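Local coordinates for protein argininosuccinate lyase (Chelativorans sp., PDB 6RXA) that is a C-N lyase of the aspartase/fumarase superfamily, here an EDDS lyase variant engineered for enantioselective synthesis of chiral synthons for artificial dipeptide sweeteners, at residues M53-I59 against P209-T215; N182-Y186 against V244-F248. The protein carries 2 engineered substitutions. One frame throughout, in Å; residues are numbered along the deposited sequence.

How the interactions relate
Interaction 1 and interaction 2 are separate: their centres lie about 36 Å apart and their nearest atoms about 21 Å apart. Their segments alternate along the chain, and helix 168-193, which supplies half of interaction 2, is followed by helix 212-218, which begins in interaction 1. Interaction 1 is peripheral, centred about 38 Å from the middle of the chain, whereas interaction 2 is buried, about 6 Å from it. The Leu210 side chain of interaction 1 is about 10 Å from that of Ser111, a residue seen to bind succinate and fumarate in this enzyme, neither bound to this chain here. In interaction 2 a sodium ion lies about 3 Å from the Arg185 side chain. Both contacts border the second subunit.

Interaction 1 of 2, residues M53-I59 against P209-T215; sequences MLTEQGI and PLNRDRT
With CG anti to the backbone N (chi1 179°), Met53 reaches across to residues 209-215, and bends at chi2 and chi3 curl the chain until SD faces the Asn211 N-H. The resulting hydrogen bond, Asn211 N to Met53 SD, is nearly straight but weak at 3.6 Å. Beyond the sulfur, Met53 CE meets Leu210 CD2 at 3.9 Å, the two side chains crossing at about a right angle. Leu54 CD2 packs on that same methyl from alongside, 3.8 Å from Leu210 CD2, and Ile59 CD1 lies 3.9 Å from Pro209 CD. Gln57, bent at chi2, turns its amide to the loop: NE2 donates to Pro209 O at 2.8 Å (N-H...O 170°), with the oxygen close to the amide plane. Its OE1 accepts from a water that also donates to Glu56 OE2 and weakly accepts from Asn211 ND2. A leucine here would probably leave Pro209 O without this donor and the water without one of its acceptors. Nearer solvent, Arg214 NE meets the syn side of Glu56 OE2 at 2.9 Å, a bent salt bridge at the guanidinium edge, the carboxylate and guanidinium planes 60° apart. Asp213 turns instead to Lys446 of the second subunit. The contact joins two helix ends: a Schellman motif at Gly58 closes helix 35-56, and Asn211 is the N-cap residue of helix 212-218, its OD1 accepting weakly from Asp213 N and Arg214 N.

Interaction 2 of 2, residues N182-Y186 against V244-F248; sequences NLDRY and VNAVF
Val244 and Tyr186 make the central contact between two neighbouring, antiparallel helices of the long helical bundle characteristic of the aspartase/fumarase superfamily; the short axes run at 175° and approach to 10.4 Å. Val244 CG1 sits over the middle of the Tyr186 ring, 3.4 Å from its centroid and 9° off the normal, a CH-pi contact. Placing that methyl anti to the backbone N (chi1 -175°) brings it to the ring face, and it also touches Arg185 CB at 3.7 Å. At the ring edge, Tyr186 OH donates to Asn245 OD1 at 2.8 Å, the donor tilted from the carbonyl plane. This bond gives a buried hydroxyl an acceptor and ties the far end of the ring to helix 236-262, while Phe248 CB lies near Tyr186 CE2.

Asn182 fills the other end of the interface. Its amide stands almost perpendicular to the Phe248 ring, with ND2 approaching the ring edge, and Asn182 OD1 comes within 3.8 Å of Val247 CG1. Arg185 NH1 donates to Asn182 OD1 at 3.0 Å from above the carbonyl plane, one turn away on the same helix, so the arginine helps fix the rotation of the Asn182 amide. The guanidinium is itself held from outside: its NE forms a salt bridge with Glu240 of the second subunit.

Farther out, Leu128 and Thr131 of helix 112-147 touch Tyr186, and Leu335 of helix 329-348 packs on Tyr186, Asn245 and Phe248. One water also bridges the two helices, accepting from Asn182 ND2 at 3.0 Å and donating to Val247 O at 2.8 Å.

Interaction 1 of 2, residues M53-I59 against P209-T215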
loop_
_atom_site.group_PDB
_atom_site.type_symbol
_atom_site.label_atom_id
_atom_site.label_comp_id
_atom_site.label_asym_id
_atom_site.label_seq_id
_atom_site.Cartn_x
_atom_site.Cartn_y
_atom_site.Cartn_z
ATOM N N MET A 53 19.163 6.516 -37.697
ATOM C CA MET A 53 17.886 6.542 -38.406
ATOM C C MET A 53 17.698 7.849 -39.163
ATOM O O MET A 53 17.246 7.841 -40.312
ATOM C CB MET A 53 16.737 6.295 -37.423
ATOM C CG MET A 53 15.345 6.325 -38.053
ATOM S SD MET A 53 14.656 7.991 -38.128
ATOM C CE MET A 53 14.496 8.381 -36.388
ATOM N N LEU A 54 18.021 8.986 -38.540
ATOM C CA LEU A 54 17.875 10.253 -39.246
ATOM C C LEU A 54 18.746 10.280 -40.487
ATOM O O LEU A 54 18.393 10.917 -41.487
ATOM C CB LEU A 54 18.264 11.427 -38.361
ATOM C CG LEU A 54 17.416 11.745 -37.144
ATOM C CD1 LEU A 54 17.983 12.948 -36.419
ATOM C CD2 LEU A 54 15.980 12.011 -37.549
ATOM N N THR A 55 19.896 9.601 -40.436
ATOM C CA THR A 55 20.785 9.538 -41.589
ATOM C C THR A 55 20.170 8.692 -42.700
ATOM O O THR A 55 20.163 9.096 -43.868
ATOM C CB THR A 55 22.131 8.959 -41.170
ATOM O OG1 THR A 55 22.596 9.640 -40.003
ATOM C CG2 THR A 55 23.167 9.170 -42.290
ATOM N N GLU A 56 19.634 7.515 -42.349
ATOM C CA GLU A 56 18.938 6.696 -43.337
ATOM C C GLU A 56 17.817 7.481 -44.004
ATOM O O GLU A 56 17.551 7.306 -45.199
ATOM C CB GLU A 56 18.347 5.442 -42.685
ATOM C CG GLU A 56 19.358 4.473 -42.103
ATOM C CD GLU A 56 18.755 3.109 -41.780
ATOM O OE1 GLU A 56 19.523 2.192 -41.410
ATOM O OE2 GLU A 56 17.518 2.947 -41.896
ATOM N N GLN A 57 17.130 8.330 -43.241
ATOM C CA GLN A 57 15.988 9.081 -43.750
ATOM C C GLN A 57 16.395 10.342 -44.504
ATOM O O GLN A 57 15.512 11.046 -45.010
ATOM C CB GLN A 57 15.041 9.446 -42.605
ATOM C CG GLN A 57 14.426 8.250 -41.918
ATOM C CD GLN A 57 13.661 7.372 -42.876
ATOM O OE1 GLN A 57 14.172 6.362 -43.359
ATOM N NE2 GLN A 57 12.440 7.766 -43.182
ATOM N N GLY A 58 17.685 10.649 -44.580
ATOM C CA GLY A 58 18.146 11.843 -45.265
ATOM C C GLY A 58 17.952 13.127 -44.497
ATOM O O GLY A 58 18.174 14.207 -45.056
ATOM N N ILE A 59 17.542 13.046 -43.233
ATOM C CA ILE A 59 17.366 14.241 -42.413
ATOM C C ILE A 59 18.720 14.811 -42.020
ATOM O O ILE A 59 18.910 16.034 -41.980
ATOM C CB ILE A 59 16.477 13.911 -41.201
ATOM C CG1 ILE A 59 15.066 13.565 -41.700
ATOM C CG2 ILE A 59 16.440 15.062 -40.229
ATOM C CD1 ILE A 59 14.161 12.974 -40.647
ATOM N N PRO A 209 10.012 13.002 -41.280
ATOM C CA PRO A 209 9.690 11.642 -41.766
ATOM C C PRO A 209 10.559 10.563 -41.128
ATOM O O PRO A 209 11.446 9.970 -41.741
ATOM C CB PRO A 209 9.911 11.774 -43.278
ATOM C CG PRO A 209 10.986 12.792 -43.403
ATOM C CD PRO A 209 10.742 13.795 -42.285
ATOM N N LEU A 210 10.287 10.271 -39.861
ATOM C CA LEU A 210 11.052 9.249 -39.163
ATOM C C LEU A 210 10.651 7.866 -39.658
ATOM O O LEU A 210 9.540 7.649 -40.157
ATOM C CB LEU A 210 10.787 9.337 -37.662
ATOM C CG LEU A 210 10.912 10.729 -37.027
ATOM C CD1 LEU A 210 10.756 10.619 -35.510
ATOM C CD2 LEU A 210 12.229 11.406 -37.398
ATOM N N ASN A 211 11.561 6.918 -39.499
ATOM C CA ASN A 211 11.256 5.499 -39.663
ATOM C C ASN A 211 11.299 4.879 -38.269
ATOM O O ASN A 211 12.371 4.505 -37.773
ATOM C CB ASN A 211 12.225 4.807 -40.611
ATOM C CG ASN A 211 11.876 3.347 -40.825
ATOM O OD1 ASN A 211 11.052 2.781 -40.105
ATOM N ND2 ASN A 211 12.513 2.726 -41.809
ATOM N N ARG A 212 10.133 4.791 -37.634
ATOM C CA ARG A 212 10.083 4.330 -36.252
ATOM C C ARG A 212 10.509 2.878 -36.123
ATOM O O ARG A 212 11.073 2.487 -35.092
ATOM C CB ARG A 212 8.671 4.527 -35.713
ATOM C CG ARG A 212 8.214 5.982 -35.663
ATOM C CD ARG A 212 6.899 6.121 -34.875
ATOM N NE ARG A 212 7.060 5.589 -33.531
ATOM C CZ ARG A 212 6.077 5.105 -32.775
ATOM N NH1 ARG A 212 4.815 5.099 -33.208
ATOM N NH2 ARG A 212 6.367 4.622 -31.574
ATOM N N ASP A 213 10.265 2.070 -37.153
ATOM C CA ASP A 213 10.669 0.672 -37.112
ATOM C C ASP A 213 12.187 0.521 -37.122
ATOM O O ASP A 213 12.715 -0.415 -36.513
ATOM C CB ASP A 213 10.055 -0.079 -38.295
ATOM C CG ASP A 213 8.550 -0.247 -38.170
ATOM O OD1 ASP A 213 8.073 -0.503 -37.050
ATOM O OD2 ASP A 213 7.850 -0.129 -39.195
ATOM N N ARG A 214 12.908 1.414 -37.802
ATOM C CA ARG A 214 14.365 1.301 -37.834
ATOM C C ARG A 214 14.964 1.609 -36.467
ATOM O O ARG A 214 15.844 0.884 -35.982
ATOM C CB ARG A 214 14.949 2.233 -38.896
ATOM C CG ARG A 214 16.484 2.403 -38.844
ATOM C CD ARG A 214 17.268 1.151 -39.265
ATOM N NE ARG A 214 16.704 0.549 -40.464
ATOM C CZ ARG A 214 16.330 -0.723 -40.566
ATOM N NH1 ARG A 214 15.807 -1.156 -41.702
ATOM N NH2 ARG A 214 16.502 -1.566 -39.553
ATOM N N THR A 215 14.536 2.709 -35.840
ATOM C CA THR A 215 15.081 3.047 -34.532
ATOM C C THR A 215 14.816 1.914 -33.554
ATOM O O THR A 215 15.691 1.538 -32.763
ATOM C CB THR A 215 14.435 4.338 -34.030
ATOM O OG1 THR A 215 14.293 5.258 -35.124
ATOM C CG2 THR A 215 15.290 4.972 -32.960
HETATM O O HOH W 1 15.209 4.339 -41.904
#

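Interaction 2 of 2, residues N182-Y186 against V244-F248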
loop_
_atom_site.group_PDB
_atom_site.type_symbol
_atom_site.label_atom_id
_atom_site.label_comp_id
_atom_site.label_asym_id
_atom_site.label_seq_id
_atom_site.Cartn_x
_atom_site.Cartn_y
_atom_site.Cartn_z
ATOM N N ASN A 182 5.676 -17.680 -11.901
ATOM C CA ASN A 182 6.328 -16.375 -11.854
ATOM C C ASN A 182 7.188 -16.126 -13.089
ATOM O O ASN A 182 7.246 -14.996 -13.590
ATOM C CB ASN A 182 7.117 -16.222 -10.554
ATOM C CG ASN A 182 6.214 -15.864 -9.384
ATOM O OD1 ASN A 182 5.363 -14.982 -9.502
ATOM N ND2 ASN A 182 6.367 -16.565 -8.268
ATOM N N LEU A 183 7.830 -17.169 -13.623
ATOM C CA LEU A 183 8.580 -16.999 -14.867
ATOM C C LEU A 183 7.640 -16.649 -16.019
ATOM O O LEU A 183 7.966 -15.800 -16.851
ATOM C CB LEU A 183 9.405 -18.250 -15.161
ATOM C CG LEU A 183 10.667 -18.366 -14.296
ATOM C CD1 LEU A 183 11.213 -19.770 -14.327
ATOM C CD2 LEU A 183 11.757 -17.370 -14.725
ATOM N N ASP A 184 6.463 -17.275 -16.076
ATOM C CA ASP A 184 5.465 -16.861 -17.054
ATOM C C ASP A 184 5.090 -15.390 -16.861
ATOM O O ASP A 184 5.003 -14.631 -17.834
ATOM C CB ASP A 184 4.217 -17.734 -16.965
ATOM C CG ASP A 184 4.388 -19.103 -17.600
ATOM O OD1 ASP A 184 5.212 -19.270 -18.530
ATOM O OD2 ASP A 184 3.649 -20.023 -17.173
ATOM N N ARG A 185 4.848 -14.962 -15.613
ATOM C CA ARG A 185 4.478 -13.564 -15.393
ATOM C C ARG A 185 5.554 -12.626 -15.932
ATOM O O ARG A 185 5.255 -11.602 -16.561
ATOM C CB ARG A 185 4.275 -13.267 -13.905
ATOM C CG ARG A 185 3.028 -13.836 -13.271
ATOM C CD ARG A 185 2.885 -13.387 -11.762
ATOM N NE ARG A 185 1.644 -13.980 -11.326
ATOM C CZ ARG A 185 1.531 -15.147 -10.712
ATOM N NH1 ARG A 185 2.601 -15.816 -10.279
ATOM N NH2 ARG A 185 0.324 -15.622 -10.493
ATOM N N TYR A 186 6.822 -12.952 -15.671
ATOM C CA TYR A 186 7.914 -12.098 -16.116
ATOM C C TYR A 186 8.080 -12.111 -17.637
ATOM O O TYR A 186 8.343 -11.065 -18.231
ATOM C CB TYR A 186 9.215 -12.533 -15.450
ATOM C CG TYR A 186 9.476 -11.994 -14.065
ATOM C CD1 TYR A 186 9.512 -10.622 -13.817
ATOM C CD2 TYR A 186 9.738 -12.856 -13.008
ATOM C CE1 TYR A 186 9.787 -10.132 -12.554
ATOM C CE2 TYR A 186 10.019 -12.368 -11.741
ATOM C CZ TYR A 186 10.036 -11.015 -11.520
ATOM O OH TYR A 186 10.319 -10.551 -10.255
ATOM N N VAL A 244 5.126 -7.847 -10.330
ATOM C CA VAL A 244 5.653 -9.204 -10.432
ATOM C C VAL A 244 6.786 -9.384 -9.422
ATOM O O VAL A 244 6.890 -10.423 -8.757
ATOM C CB VAL A 244 6.064 -9.583 -11.867
ATOM C CG1 VAL A 244 6.492 -11.057 -11.889
ATOM C CG2 VAL A 244 4.916 -9.355 -12.829
ATOM N N ASN A 245 7.621 -8.352 -9.257
ATOM C CA ASN A 245 8.657 -8.412 -8.229
ATOM C C ASN A 245 8.036 -8.667 -6.858
ATOM O O ASN A 245 8.519 -9.503 -6.085
ATOM C CB ASN A 245 9.450 -7.109 -8.189
ATOM C CG ASN A 245 10.420 -6.939 -9.340
ATOM O OD1 ASN A 245 10.529 -7.774 -10.249
ATOM N ND2 ASN A 245 11.140 -5.817 -9.308
ATOM N N ALA A 246 6.969 -7.937 -6.524
ATOM C CA ALA A 246 6.376 -8.073 -5.201
ATOM C C ALA A 246 5.765 -9.457 -4.996
ATOM O O ALA A 246 5.906 -10.054 -3.923
ATOM C CB ALA A 246 5.323 -7.002 -4.952
ATOM N N VAL A 247 5.030 -9.965 -5.990
ATOM C CA VAL A 247 4.379 -11.266 -5.792
ATOM C C VAL A 247 5.400 -12.401 -5.775
ATOM O O VAL A 247 5.332 -13.302 -4.927
ATOM C CB VAL A 247 3.207 -11.500 -6.770
ATOM C CG1 VAL A 247 3.690 -11.871 -8.161
ATOM C CG2 VAL A 247 2.280 -12.595 -6.206
ATOM N N PHE A 248 6.372 -12.371 -6.697
ATOM C CA PHE A 248 7.471 -13.323 -6.666
ATOM C C PHE A 248 8.176 -13.301 -5.311
ATOM O O PHE A 248 8.403 -14.346 -4.687
ATOM C CB PHE A 248 8.466 -13.030 -7.801
ATOM C CG PHE A 248 9.821 -13.618 -7.541
ATOM C CD1 PHE A 248 9.999 -14.988 -7.520
ATOM C CD2 PHE A 248 10.891 -12.812 -7.235
ATOM C CE1 PHE A 248 11.208 -15.541 -7.218
ATOM C CE2 PHE A 248 12.114 -13.355 -6.936
ATOM C CZ PHE A 248 12.291 -14.719 -6.929
HETATM O O HOH W 2 5.292 -16.053 -5.567
#